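Local coordinates for protein putative esterase (Bacteroides intestinalis DSM 17393, PDB 5VOL) that probably hydrolyses feruloyl esters of arabinoxylan, as a calcium-binding ferulic acid esterase of carbohydrate esterase family 1, at residues E231-M236 with C243-R248; F216-D221 with L261-P266; I168-A173 with L226-E231; G149-D154 with V196-E201. All blocks are in the same frame, centred on the assembly; numbering follows the deposited sequence.

Contact 1. Residues E231-M236 with C243-R248. With CA (calcium ion), chain B.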
loop_
_atom_site.group_PDB
_atom_site.type_symbol
_atom_site.label_atom_id
_atom_site.label_comp_id
_atom_site.label_asym_id
_atom_site.label_seq_id
_atom_site.Cartn_x
_atom_site.Cartn_y
_atom_site.Cartn_z
ATOM N N GLU C 231 13.291 10.255 -19.041
ATOM C CA GLU C 231 14.437 11.055 -19.460
ATOM C C GLU C 231 14.772 12.107 -18.418
ATOM O O GLU C 231 15.942 12.391 -18.159
ATOM C CB GLU C 231 14.175 11.747 -20.811
ATOM C CG GLU C 231 13.988 10.819 -21.981
ATOM C CD GLU C 231 13.561 11.587 -23.233
ATOM O OE1 GLU C 231 14.003 12.746 -23.406
ATOM O OE2 GLU C 231 12.769 11.046 -24.019
ATOM N N PHE C 232 13.749 12.719 -17.841
ATOM C CA PHE C 232 13.990 13.693 -16.793
ATOM C C PHE C 232 14.689 13.033 -15.604
ATOM O O PHE C 232 15.680 13.550 -15.079
ATOM C CB PHE C 232 12.681 14.330 -16.340
ATOM C CG PHE C 232 12.831 15.232 -15.154
ATOM C CD1 PHE C 232 13.161 16.567 -15.318
ATOM C CD2 PHE C 232 12.653 14.743 -13.868
ATOM C CE1 PHE C 232 13.301 17.402 -14.222
ATOM C CE2 PHE C 232 12.787 15.571 -12.771
ATOM C CZ PHE C 232 13.112 16.898 -12.945
ATOM N N TYR C 233 14.172 11.887 -15.175
ATOM C CA TYR C 233 14.764 11.216 -14.022
ATOM C C TYR C 233 16.209 10.806 -14.318
ATOM O O TYR C 233 17.110 11.067 -13.520
ATOM C CB TYR C 233 13.946 9.985 -13.597
ATOM C CG TYR C 233 14.605 9.285 -12.427
ATOM C CD1 TYR C 233 14.827 9.964 -11.227
ATOM C CD2 TYR C 233 15.048 7.973 -12.533
ATOM C CE1 TYR C 233 15.454 9.347 -10.160
ATOM C CE2 TYR C 233 15.675 7.345 -11.468
ATOM C CZ TYR C 233 15.877 8.038 -10.291
ATOM O OH TYR C 233 16.505 7.415 -9.236
ATOM N N GLN C 234 16.430 10.169 -15.464
ATOM C CA GLN C 234 17.778 9.767 -15.856
ATOM C C GLN C 234 18.740 10.966 -15.868
ATOM O O GLN C 234 19.851 10.870 -15.337
ATOM C CB GLN C 234 17.750 9.063 -17.213
ATOM C CG GLN C 234 17.141 7.652 -17.123
ATOM C CD GLN C 234 16.949 6.984 -18.469
ATOM O OE1 GLN C 234 16.645 7.643 -19.473
ATOM N NE2 GLN C 234 17.110 5.658 -18.498
ATOM N N ALA C 235 18.305 12.098 -16.420
ATOM C CA ALA C 235 19.140 13.310 -16.407
ATOM C C ALA C 235 19.447 13.778 -14.978
ATOM O O ALA C 235 20.579 14.134 -14.666
ATOM C CB ALA C 235 18.474 14.433 -17.194
ATOM N N MET C 236 18.435 13.782 -14.116
ATOM C CA MET C 236 18.623 14.159 -12.717
ATOM C C MET C 236 19.638 13.236 -12.017
ATOM O O MET C 236 20.618 13.699 -11.430
ATOM C CB MET C 236 17.288 14.121 -11.971
ATOM C CG MET C 236 16.326 15.229 -12.362
ATOM S SD MET C 236 16.786 16.816 -11.652
ATOM C CE MET C 236 16.038 16.697 -10.023
ATOM N N CYS C 243 16.523 12.636 -6.404
ATOM C CA CYS C 243 15.170 12.653 -6.939
ATOM C C CYS C 243 14.499 11.294 -6.688
ATOM O O CYS C 243 15.104 10.266 -6.953
ATOM C CB CYS C 243 15.211 12.964 -8.442
ATOM S SG CYS C 243 13.611 13.224 -9.235
ATOM N N GLN C 244 13.273 11.284 -6.165
ATOM C CA GLN C 244 12.512 10.035 -6.094
ATOM C C GLN C 244 11.773 9.823 -7.412
ATOM O O GLN C 244 11.251 10.778 -7.990
ATOM C CB GLN C 244 11.506 10.050 -4.938
ATOM C CG GLN C 244 12.122 10.197 -3.551
ATOM C CD GLN C 244 13.096 9.072 -3.220
ATOM O OE1 GLN C 244 12.848 7.915 -3.544
ATOM N NE2 GLN C 244 14.210 9.414 -2.580
ATOM N N PHE C 245 11.715 8.577 -7.867
ATOM C CA PHE C 245 10.986 8.233 -9.092
ATOM C C PHE C 245 10.081 7.039 -8.786
ATOM O O PHE C 245 10.547 6.041 -8.245
ATOM C CB PHE C 245 11.971 7.915 -10.226
ATOM C CG PHE C 245 11.323 7.691 -11.586
ATOM C CD1 PHE C 245 10.299 8.508 -12.032
ATOM C CD2 PHE C 245 11.757 6.661 -12.411
ATOM C CE1 PHE C 245 9.702 8.299 -13.285
ATOM C CE2 PHE C 245 11.178 6.451 -13.675
ATOM C CZ PHE C 245 10.149 7.266 -14.108
ATOM N N ARG C 246 8.786 7.163 -9.075
ATOM C CA ARG C 246 7.871 6.028 -8.975
ATOM C C ARG C 246 7.141 5.821 -10.281
ATOM O O ARG C 246 6.629 6.764 -10.856
ATOM C CB ARG C 246 6.836 6.221 -7.857
ATOM C CG ARG C 246 7.444 6.606 -6.494
ATOM C CD ARG C 246 8.116 5.432 -5.760
ATOM N NE ARG C 246 8.635 5.928 -4.489
ATOM C CZ ARG C 246 9.865 6.402 -4.318
ATOM N NH1 ARG C 246 10.729 6.396 -5.326
ATOM N NH2 ARG C 246 10.238 6.875 -3.131
ATOM N N VAL C 247 7.071 4.573 -10.722
ATOM C CA VAL C 247 6.215 4.222 -11.838
ATOM C C VAL C 247 5.216 3.242 -11.248
ATOM O O VAL C 247 5.583 2.124 -10.901
ATOM C CB VAL C 247 6.995 3.594 -12.999
ATOM C CG1 VAL C 247 6.037 3.142 -14.118
ATOM C CG2 VAL C 247 8.071 4.571 -13.520
ATOM N N ARG C 248 3.980 3.699 -11.066
ATOM C CA ARG C 248 2.924 2.854 -10.530
ATOM C C ARG C 248 2.022 2.363 -11.655
ATOM O O ARG C 248 2.147 2.824 -12.791
ATOM C CB ARG C 248 2.122 3.618 -9.485
ATOM C CG ARG C 248 3.013 4.158 -8.362
ATOM C CD ARG C 248 2.200 4.885 -7.305
ATOM N NE ARG C 248 1.749 6.210 -7.726
ATOM C CZ ARG C 248 0.480 6.566 -7.890
ATOM N NH1 ARG C 248 -0.498 5.691 -7.712
ATOM N NH2 ARG C 248 0.183 7.812 -8.237
HETATM CA CA CA B . 14.467 6.215 -4.196
HETATM O O HOH W 1 18.220 8.976 -7.387
HETATM O O HOH W 2 15.863 8.058 -5.343
HETATM O O HOH W 3 15.778 6.679 -2.131
#
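Tyr233 and Phe245 each place CG anti to the backbone N (chi1 178° and -174°), which sends both rings into the gap between helix 226-238 and strand 244-246. The planes are within 22° of parallel, but one ring is displaced so far along the other that little of it is covered. Each ring meets the root of the other instead. Phe245 CB lies over the centre of a Tyr233 face, 3.5 Å from the ring centroid. Tyr233 CB sits over a Phe245 face, 4.1 Å from that centroid. Both are CH-pi contacts. Cys243 SG comes to the edge of the Tyr233 ring, 4.0 Å from Tyr233 CD1, as a sulfur-aromatic contact. Thus the helix packs on the last strand of its beta-alpha-beta unit. Tyr233 OH is hydrogen-bonded to Asp221 O of the second subunit. A leucine in place of Tyr233 would probably leave that carbonyl without its hydroxyl mate and Phe245 CB without an aromatic face. Gln244 OE1 binds calcium at 2.4 Å and also accepts from Arg246 NH1 and NH2. Asp221, Asp222 and Asp249 of the second subunit bind the same ion. Between helix and strand the contact is mainly apolar, while its polar side joins two chains through a shared metal.

Contact 2. Residues F216-D221 with L261-P266. With CA (calcium ion), chain Q.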
loop_
_atom_site.group_PDB
_atom_site.type_symbol
_atom_site.label_atom_id
_atom_site.label_comp_id
_atom_site.label_asym_id
_atom_site.label_seq_id
_atom_site.Cartn_x
_atom_site.Cartn_y
_atom_site.Cartn_z
ATOM N N PHE C 216 10.183 14.826 -6.492
ATOM C CA PHE C 216 9.463 13.550 -6.524
ATOM C C PHE C 216 8.759 13.449 -7.880
ATOM O O PHE C 216 7.947 14.305 -8.219
ATOM C CB PHE C 216 8.458 13.476 -5.364
ATOM C CG PHE C 216 8.053 12.073 -4.965
ATOM C CD1 PHE C 216 7.375 11.239 -5.849
ATOM C CD2 PHE C 216 8.327 11.603 -3.680
ATOM C CE1 PHE C 216 6.983 9.956 -5.473
ATOM C CE2 PHE C 216 7.940 10.324 -3.289
ATOM C CZ PHE C 216 7.272 9.485 -4.189
ATOM N N VAL C 217 9.093 12.425 -8.658
ATOM C CA VAL C 217 8.492 12.207 -9.973
ATOM C C VAL C 217 7.664 10.920 -9.980
ATOM O O VAL C 217 8.165 9.839 -9.646
ATOM C CB VAL C 217 9.574 12.157 -11.057
ATOM C CG1 VAL C 217 8.968 11.812 -12.418
ATOM C CG2 VAL C 217 10.315 13.509 -11.094
ATOM N N ASP C 218 6.399 11.040 -10.374
ATOM C CA ASP C 218 5.418 9.956 -10.233
ATOM C C ASP C 218 4.611 9.826 -11.525
ATOM O O ASP C 218 3.852 10.737 -11.844
ATOM C CB ASP C 218 4.503 10.270 -9.043
ATOM C CG ASP C 218 3.511 9.178 -8.726
ATOM O OD1 ASP C 218 3.636 8.039 -9.229
ATOM O OD2 ASP C 218 2.599 9.475 -7.922
ATOM N N CYS C 219 4.772 8.716 -12.258
ATOM C CA CYS C 219 4.149 8.557 -13.591
ATOM C C CYS C 219 3.847 7.091 -13.911
ATOM O O CYS C 219 4.687 6.216 -13.682
ATOM C CB CYS C 219 5.057 9.144 -14.675
ATOM S SG CYS C 219 4.337 9.157 -16.364
ATOM N N GLY C 220 2.650 6.827 -14.434
ATOM C CA GLY C 220 2.152 5.470 -14.594
ATOM C C GLY C 220 2.784 4.686 -15.726
ATOM O O GLY C 220 3.235 5.263 -16.714
ATOM N N ASP C 221 2.776 3.362 -15.615
ATOM C CA ASP C 221 3.431 2.543 -16.627
ATOM C C ASP C 221 2.715 2.620 -17.982
ATOM O O ASP C 221 3.335 2.372 -19.017
ATOM C CB ASP C 221 3.586 1.076 -16.152
ATOM C CG ASP C 221 2.265 0.321 -16.006
ATOM O OD1 ASP C 221 1.197 0.936 -15.831
ATOM O OD2 ASP C 221 2.323 -0.936 -16.035
ATOM N N LEU C 261 -1.918 12.076 -4.479
ATOM C CA LEU C 261 -2.022 12.960 -3.316
ATOM C C LEU C 261 -1.585 12.305 -2.025
ATOM O O LEU C 261 -1.039 12.967 -1.148
ATOM C CB LEU C 261 -3.455 13.454 -3.141
ATOM C CG LEU C 261 -3.876 14.626 -4.010
ATOM C CD1 LEU C 261 -5.322 14.962 -3.688
ATOM C CD2 LEU C 261 -2.970 15.834 -3.731
ATOM N N TYR C 262 -1.854 11.006 -1.900
ATOM C CA TYR C 262 -1.513 10.275 -0.692
ATOM C C TYR C 262 -0.006 10.112 -0.530
ATOM O O TYR C 262 0.480 9.838 0.568
ATOM C CB TYR C 262 -2.219 8.904 -0.684
ATOM C CG TYR C 262 -3.665 8.992 -0.232
ATOM C CD1 TYR C 262 -3.982 8.924 1.116
ATOM C CD2 TYR C 262 -4.709 9.168 -1.148
ATOM C CE1 TYR C 262 -5.284 9.007 1.552
ATOM C CE2 TYR C 262 -6.033 9.259 -0.719
ATOM C CZ TYR C 262 -6.303 9.173 0.641
ATOM O OH TYR C 262 -7.587 9.251 1.115
ATOM N N GLN C 263 0.746 10.300 -1.606
ATOM C CA GLN C 263 2.206 10.357 -1.494
ATOM C C GLN C 263 2.705 11.804 -1.437
ATOM O O GLN C 263 3.657 12.134 -0.703
ATOM C CB GLN C 263 2.851 9.615 -2.663
ATOM C CG GLN C 263 2.700 8.108 -2.527
ATOM C CD GLN C 263 2.620 7.379 -3.859
ATOM O OE1 GLN C 263 2.117 6.253 -3.918
ATOM N NE2 GLN C 263 3.123 8.007 -4.934
ATOM N N CYS C 264 2.052 12.664 -2.213
ATOM C CA CYS C 264 2.457 14.068 -2.331
ATOM C C CYS C 264 2.308 14.846 -1.033
ATOM O O CYS C 264 3.223 15.540 -0.623
ATOM C CB CYS C 264 1.647 14.762 -3.430
ATOM S SG CYS C 264 2.028 16.522 -3.643
ATOM N N LEU C 265 1.152 14.746 -0.392
ATOM C CA LEU C 265 0.910 15.559 0.791
ATOM C C LEU C 265 1.830 15.196 1.970
ATOM O O LEU C 265 2.393 16.097 2.621
ATOM C CB LEU C 265 -0.561 15.469 1.184
ATOM C CG LEU C 265 -1.468 16.094 0.102
ATOM C CD1 LEU C 265 -2.934 15.850 0.431
ATOM C CD2 LEU C 265 -1.172 17.608 -0.051
ATOM N N PRO C 266 2.026 13.892 2.236
ATOM C CA PRO C 266 3.026 13.574 3.277
ATOM C C PRO C 266 4.450 13.965 2.883
ATOM O O PRO C 266 5.244 14.336 3.746
ATOM C CB PRO C 266 2.908 12.040 3.439
ATOM C CG PRO C 266 1.475 11.735 3.051
ATOM C CD PRO C 266 1.185 12.730 1.892
HETATM CA CA CA Q . -0.104 -1.177 -16.129
HETATM O O HOH W 4 -2.436 -2.026 -16.683
HETATM O O HOH W 5 0.764 -2.209 -18.388
#
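Asp218 of strand 214-218 and Gln263 of helix 254-271 meet at their polar ends. Asp218 OD2 lies 3.4 Å from Gln263 NE2. The two side chains run roughly perpendicular, with carboxylate and amide planes 40° apart. Asp218 extends toward the helix with CG anti to the backbone N (chi1 -176°). The buried strand side is the dense part. There Asp218 OD2 forms a salt bridge with Arg248 and a hydrogen bond with Tyr160 OH, and Phe216 stacks on Tyr160 and meets Phe267 edge-to-face. The helix side is looser. Gln263 is partly exposed, and it is the one residue of 261-266 that touches 216-221. Its NE2 comes obliquely to the Phe216 ring, 4.4 Å from Phe216 CE1, and the two segments bury little surface on each other. Gln263 NE2 is hydrogen-bonded to Tyr160 OH, so this hydroxyl links both side chains. Beyond the strand end, Asp221 OD1 and OD2 hold a calcium at 2.5 and 2.4 Å, together with Asp222 and Asp249, and Gln244 of the second subunit also binds it. The contact therefore joins helix to sheet through a buried carboxylate, which Arg248 probably helps to keep negatively charged.

Contact 3. Residues I168-A173 with L226-E231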
loop_
_atom_site.group_PDB
_atom_site.type_symbol
_atom_site.label_atom_id
_atom_site.label_comp_id
_atom_site.label_asym_id
_atom_site.label_seq_id
_atom_site.Cartn_x
_atom_site.Cartn_y
_atom_site.Cartn_z
ATOM N N ILE C 168 7.603 17.904 -24.778
ATOM C CA ILE C 168 6.662 17.334 -25.741
ATOM C C ILE C 168 7.010 15.893 -26.054
ATOM O O ILE C 168 8.144 15.603 -26.425
ATOM C CB ILE C 168 6.642 18.129 -27.067
ATOM C CG1 ILE C 168 6.388 19.613 -26.790
ATOM C CG2 ILE C 168 5.604 17.549 -28.014
ATOM C CD1 ILE C 168 5.019 19.901 -26.210
ATOM N N PRO C 169 6.033 14.980 -25.914
ATOM C CA PRO C 169 6.254 13.558 -26.215
ATOM C C PRO C 169 6.520 13.334 -27.698
ATOM O O PRO C 169 6.021 14.103 -28.514
ATOM C CB PRO C 169 4.937 12.895 -25.793
ATOM C CG PRO C 169 3.919 13.985 -25.883
ATOM C CD PRO C 169 4.641 15.259 -25.524
ATOM N N GLU C 170 7.296 12.313 -28.046
ATOM C CA GLU C 170 7.539 12.009 -29.456
ATOM C C GLU C 170 6.246 11.611 -30.166
ATOM O O GLU C 170 6.110 11.789 -31.380
ATOM C CB GLU C 170 8.585 10.903 -29.593
ATOM C CG GLU C 170 9.854 11.182 -28.797
ATOM C CD GLU C 170 11.070 10.452 -29.341
ATOM O OE1 GLU C 170 10.977 9.899 -30.461
ATOM O OE2 GLU C 170 12.115 10.439 -28.646
ATOM N N GLN C 171 5.294 11.078 -29.403
ATOM C CA GLN C 171 3.978 10.743 -29.941
ATOM C C GLN C 171 2.866 11.117 -28.960
ATOM O O GLN C 171 3.035 10.998 -27.749
ATOM C CB GLN C 171 3.893 9.252 -30.277
ATOM C CG GLN C 171 2.561 8.845 -30.889
ATOM C CD GLN C 171 2.461 7.354 -31.142
ATOM O OE1 GLN C 171 3.372 6.593 -30.808
ATOM N NE2 GLN C 171 1.348 6.927 -31.736
ATOM N N GLY C 172 1.734 11.579 -29.487
ATOM C CA GLY C 172 0.582 11.898 -28.656
ATOM C C GLY C 172 0.302 13.380 -28.477
ATOM O O GLY C 172 -0.666 13.760 -27.817
ATOM N N ALA C 173 1.143 14.222 -29.069
ATOM C CA ALA C 173 0.997 15.669 -28.933
ATOM C C ALA C 173 -0.197 16.199 -29.728
ATOM O O ALA C 173 -0.508 15.692 -30.810
ATOM C CB ALA C 173 2.277 16.367 -29.374
ATOM N N LEU C 226 5.272 8.762 -20.004
ATOM C CA LEU C 226 6.251 7.994 -19.232
ATOM C C LEU C 226 7.669 8.192 -19.774
ATOM O O LEU C 226 8.606 8.419 -19.015
ATOM C CB LEU C 226 5.901 6.499 -19.216
ATOM C CG LEU C 226 6.929 5.605 -18.491
ATOM C CD1 LEU C 226 7.074 5.962 -17.016
ATOM C CD2 LEU C 226 6.586 4.127 -18.616
ATOM N N ASP C 227 7.826 8.130 -21.092
ATOM C CA ASP C 227 9.163 8.186 -21.672
ATOM C C ASP C 227 9.885 9.504 -21.370
ATOM O O ASP C 227 11.094 9.501 -21.098
ATOM C CB ASP C 227 9.090 7.933 -23.185
ATOM C CG ASP C 227 8.938 6.453 -23.519
ATOM O OD1 ASP C 227 8.875 5.623 -22.579
ATOM O OD2 ASP C 227 8.876 6.110 -24.721
ATOM N N ARG C 228 9.165 10.624 -21.393
ATOM C CA ARG C 228 9.783 11.909 -21.066
ATOM C C ARG C 228 10.110 12.038 -19.576
ATOM O O ARG C 228 11.068 12.713 -19.201
ATOM C CB ARG C 228 8.883 13.075 -21.474
ATOM C CG ARG C 228 8.699 13.227 -22.973
ATOM C CD ARG C 228 10.020 13.313 -23.700
ATOM N NE ARG C 228 9.846 13.785 -25.079
ATOM C CZ ARG C 228 10.641 13.451 -26.091
ATOM N NH1 ARG C 228 11.675 12.638 -25.891
ATOM N NH2 ARG C 228 10.399 13.924 -27.309
ATOM N N ASN C 229 9.283 11.437 -18.726
ATOM C CA ASN C 229 9.544 11.503 -17.284
ATOM C C ASN C 229 10.763 10.658 -16.953
ATOM O O ASN C 229 11.544 10.990 -16.062
ATOM C CB ASN C 229 8.320 11.054 -16.482
ATOM C CG ASN C 229 7.328 12.166 -16.293
ATOM O OD1 ASN C 229 7.517 13.038 -15.444
ATOM N ND2 ASN C 229 6.285 12.184 -17.126
ATOM N N ILE C 230 10.930 9.574 -17.699
ATOM C CA ILE C 230 12.100 8.732 -17.562
ATOM C C ILE C 230 13.351 9.518 -17.933
ATOM O O ILE C 230 14.362 9.467 -17.220
ATOM C CB ILE C 230 11.981 7.458 -18.431
ATOM C CG1 ILE C 230 11.001 6.468 -17.782
ATOM C CG2 ILE C 230 13.349 6.833 -18.639
ATOM C CD1 ILE C 230 10.672 5.234 -18.641
ATOM N N GLU C 231 13.291 10.255 -19.041
ATOM C CA GLU C 231 14.437 11.055 -19.460
ATOM C C GLU C 231 14.772 12.107 -18.418
ATOM O O GLU C 231 15.942 12.391 -18.159
ATOM C CB GLU C 231 14.175 11.747 -20.811
ATOM C CG GLU C 231 13.988 10.819 -21.981
ATOM C CD GLU C 231 13.561 11.587 -23.233
ATOM O OE1 GLU C 231 14.003 12.746 -23.406
ATOM O OE2 GLU C 231 12.769 11.046 -24.019
#
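Pro169 and Arg228 bring their CA atoms to 6.5 Å where the irregular chain of 168-173 passes beside the first turns of helix 226-238. Arg228 does most of the work on the helix side. Its chain bends at chi2 (-54°), and the guanidinium turns its NE edge to the loop. NE and NH2 both donate to Ile168 O, at 2.8 Å from NE and 2.9 Å from NH2. The oxygen lies in the guanidinium plane. NH2 approaches in the carbonyl plane, whereas NE stands above it by 45°. One carbonyl is thus held side-on by two nitrogens. Pro169 CA lies 3.8 Å from Arg228 NE and packs obliquely against the group. In this alpha/beta-hydrolase fold the loop follows strand 158-162, and the helix follows the neighbouring strand 214-218. Pro169 lies near a probable Ser-His-Asp triad without touching it, and it packs on Phe224. Ile168 faces away from helix 226-238 and packs on Val190 and Ile191 of helix 182-192. Two acids share Arg228 NH1. Glu231 OE2, one turn further along, accepts from it at 2.7 Å on its syn lone pair. Glu170 OE2 forms a longer salt bridge, 3.6 Å from Arg228 NH1. The Glu170 chain runs athwart the arginine, and Glu170 CG comes to 3.2 Å from Arg228 NH2. The carboxylate of Glu170 is turned 41° from the guanidinium plane. Glu170 OE2 and Glu231 OE2 stay 4.7 Å apart, and the arginine charge between them probably offsets their repulsion.

Contact 4. Residues G149-D154 with V196-E201; sequences GQRHSD and VKYVME
Gln150 O accepts from a water at 3.0 Å, and the same water is bonded to Tyr198 OH at 2.9 Å. It lies at the edge of the Tyr198 ring, in its plane, and bridges the end of helix 140-151 to helix 195-200. Tyr198 CG is anti to the backbone N (chi1 -166°), which carries the ring across to Gln150. Gln150 CB sits over one face, offset toward the rim, 4.0 Å from the centroid in a CH-pi contact. The two side chains run past one another head to tail, and Gln150 OE1 ends 3.5 Å from Tyr198 CB. Gln150 NE2 rests 3.4 Å from Val199 CG2. Arg151 CG touches the ring obliquely, 3.7 Å from Tyr198 CE2, while its guanidinium turns away to a salt bridge with Glu109. Tyr198 also makes a cation-pi contact with Arg206. A serine in place of Tyr198 would probably open a gap beside Gln150 CB and leave the bridging water without its phenol partner. Gln150 NE2 donates to Cys195 O, and its OE1 accepts from Asn147 ND2. These two bonds fix which way the amide is flipped, so a buried polar side chain can lie along an aromatic ring, its amide tilted 31° from the ring plane, with both ends satisfied.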
loop_
_atom_site.group_PDB
_atom_site.type_symbol
_atom_site.label_atom_id
_atom_site.label_comp_id
_atom_site.label_asym_id
_atom_site.label_seq_id
_atom_site.Cartn_x
_atom_site.Cartn_y
_atom_site.Cartn_z
ATOM N N GLY C 149 10.083 25.132 -10.262
ATOM C CA GLY C 149 11.032 24.727 -9.239
ATOM C C GLY C 149 12.451 24.857 -9.757
ATOM O O GLY C 149 13.369 25.187 -9.011
ATOM N N GLN C 150 12.623 24.614 -11.050
ATOM C CA GLN C 150 13.928 24.696 -11.681
ATOM C C GLN C 150 14.417 26.153 -11.774
ATOM O O GLN C 150 15.579 26.452 -11.476
ATOM C CB GLN C 150 13.872 24.057 -13.069
ATOM C CG GLN C 150 13.792 22.523 -13.070
ATOM C CD GLN C 150 13.699 21.954 -14.477
ATOM O OE1 GLN C 150 13.091 22.565 -15.357
ATOM N NE2 GLN C 150 14.312 20.786 -14.700
ATOM N N ARG C 151 13.534 27.062 -12.178
ATOM C CA ARG C 151 13.950 28.447 -12.403
ATOM C C ARG C 151 13.682 29.337 -11.182
ATOM O O ARG C 151 14.171 30.462 -11.112
ATOM C CB ARG C 151 13.264 29.016 -13.666
ATOM C CG ARG C 151 13.888 28.516 -14.977
ATOM C CD ARG C 151 13.272 29.124 -16.258
ATOM N NE ARG C 151 11.883 28.721 -16.440
ATOM C CZ ARG C 151 10.845 29.468 -16.080
ATOM N NH1 ARG C 151 11.049 30.665 -15.551
ATOM N NH2 ARG C 151 9.604 29.025 -16.265
ATOM N N HIS C 152 12.928 28.831 -10.208
ATOM C CA HIS C 152 12.663 29.589 -8.988
ATOM C C HIS C 152 12.978 28.787 -7.729
ATOM O O HIS C 152 12.182 28.759 -6.785
ATOM C CB HIS C 152 11.215 30.053 -8.943
ATOM C CG HIS C 152 10.846 30.959 -10.075
ATOM N ND1 HIS C 152 11.069 32.320 -10.040
ATOM C CD2 HIS C 152 10.285 30.700 -11.279
ATOM C CE1 HIS C 152 10.651 32.860 -11.172
ATOM N NE2 HIS C 152 10.171 31.904 -11.943
ATOM N N SER C 153 14.152 28.166 -7.714
ATOM C CA SER C 153 14.562 27.329 -6.590
ATOM C C SER C 153 14.640 28.123 -5.280
ATOM O O SER C 153 14.583 27.541 -4.191
ATOM C CB SER C 153 15.896 26.664 -6.898
ATOM O OG SER C 153 16.921 27.620 -7.078
ATOM N N ASP C 154 14.731 29.448 -5.369
ATOM C CA ASP C 154 14.725 30.268 -4.156
ATOM C C ASP C 154 13.313 30.434 -3.600
ATOM O O ASP C 154 13.123 31.002 -2.526
ATOM C CB ASP C 154 15.370 31.647 -4.405
ATOM C CG ASP C 154 14.635 32.474 -5.461
ATOM O OD1 ASP C 154 13.987 31.902 -6.367
ATOM O OD2 ASP C 154 14.725 33.721 -5.396
ATOM N N VAL C 196 13.497 18.598 -19.166
ATOM C CA VAL C 196 14.598 17.698 -19.453
ATOM C C VAL C 196 15.829 18.477 -19.887
ATOM O O VAL C 196 16.898 18.327 -19.295
ATOM C CB VAL C 196 14.214 16.684 -20.532
ATOM C CG1 VAL C 196 15.397 15.780 -20.855
ATOM C CG2 VAL C 196 12.999 15.853 -20.069
ATOM N N LYS C 197 15.673 19.334 -20.900
ATOM C CA LYS C 197 16.793 20.128 -21.401
ATOM C C LYS C 197 17.433 20.945 -20.290
ATOM O O LYS C 197 18.654 21.078 -20.238
ATOM C CB LYS C 197 16.351 21.066 -22.537
ATOM C CG LYS C 197 17.456 22.035 -22.963
ATOM C CD LYS C 197 17.063 22.920 -24.154
ATOM C CE LYS C 197 16.163 24.071 -23.727
ATOM N NZ LYS C 197 16.782 24.915 -22.640
ATOM N N TYR C 198 16.605 21.482 -19.397
ATOM C CA TYR C 198 17.093 22.337 -18.326
ATOM C C TYR C 198 18.121 21.623 -17.460
ATOM O O TYR C 198 19.111 22.219 -17.036
ATOM C CB TYR C 198 15.941 22.823 -17.456
ATOM C CG TYR C 198 16.343 23.965 -16.565
ATOM C CD1 TYR C 198 16.885 23.737 -15.309
ATOM C CD2 TYR C 198 16.199 25.279 -16.989
ATOM C CE1 TYR C 198 17.266 24.789 -14.495
ATOM C CE2 TYR C 198 16.572 26.332 -16.182
ATOM C CZ TYR C 198 17.109 26.078 -14.937
ATOM O OH TYR C 198 17.476 27.129 -14.128
ATOM N N VAL C 199 17.886 20.338 -17.206
ATOM C CA VAL C 199 18.837 19.540 -16.439
ATOM C C VAL C 199 20.019 19.117 -17.304
ATOM O O VAL C 199 21.157 19.191 -16.870
ATOM C CB VAL C 199 18.169 18.283 -15.831
ATOM C CG1 VAL C 199 19.201 17.459 -15.030
ATOM C CG2 VAL C 199 16.991 18.705 -14.951
ATOM N N MET C 200 19.744 18.694 -18.532
ATOM C CA MET C 200 20.789 18.189 -19.429
ATOM C C MET C 200 21.899 19.200 -19.687
ATOM O O MET C 200 23.062 18.829 -19.804
ATOM C CB MET C 200 20.193 17.780 -20.771
ATOM C CG MET C 200 19.050 16.806 -20.685
ATOM S SD MET C 200 19.500 15.251 -21.444
ATOM C CE MET C 200 20.626 14.622 -20.195
ATOM N N GLU C 201 21.524 20.472 -19.785
ATOM C CA GLU C 201 22.468 21.534 -20.111
ATOM C C GLU C 201 23.044 22.192 -18.863
ATOM O O GLU C 201 23.749 23.192 -18.949
ATOM C CB GLU C 201 21.787 22.593 -20.988
ATOM C CG GLU C 201 20.776 23.434 -20.231
ATOM C CD GLU C 201 19.920 24.304 -21.136
ATOM O OE1 GLU C 201 20.041 24.184 -22.378
ATOM O OE2 GLU C 201 19.124 25.104 -20.595
HETATM O O HOH W 6 18.542 26.120 -11.612
#

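From the N terminus, helix 140-151 opens contact 4 and the loop after strand 158-162 opens contact 3. Contact 4 closes first, at helix 195-200. Strand 214-218 then opens contact 2 before helix 226-238 closes contact 3. Contact 3 therefore crosses both contact 4 and contact 2. Contact 1 starts and ends on 231-248, wholly within the span of contact 2, which closes last at helix 254-271. Contacts 1 and 3 share Glu231 and use one helix. Strands 214-218 and 244-246 pair in the sheet and join contacts 1 and 2. Phe232 and Met236 carry the packing on to Gln150 and Val199 of contact 4.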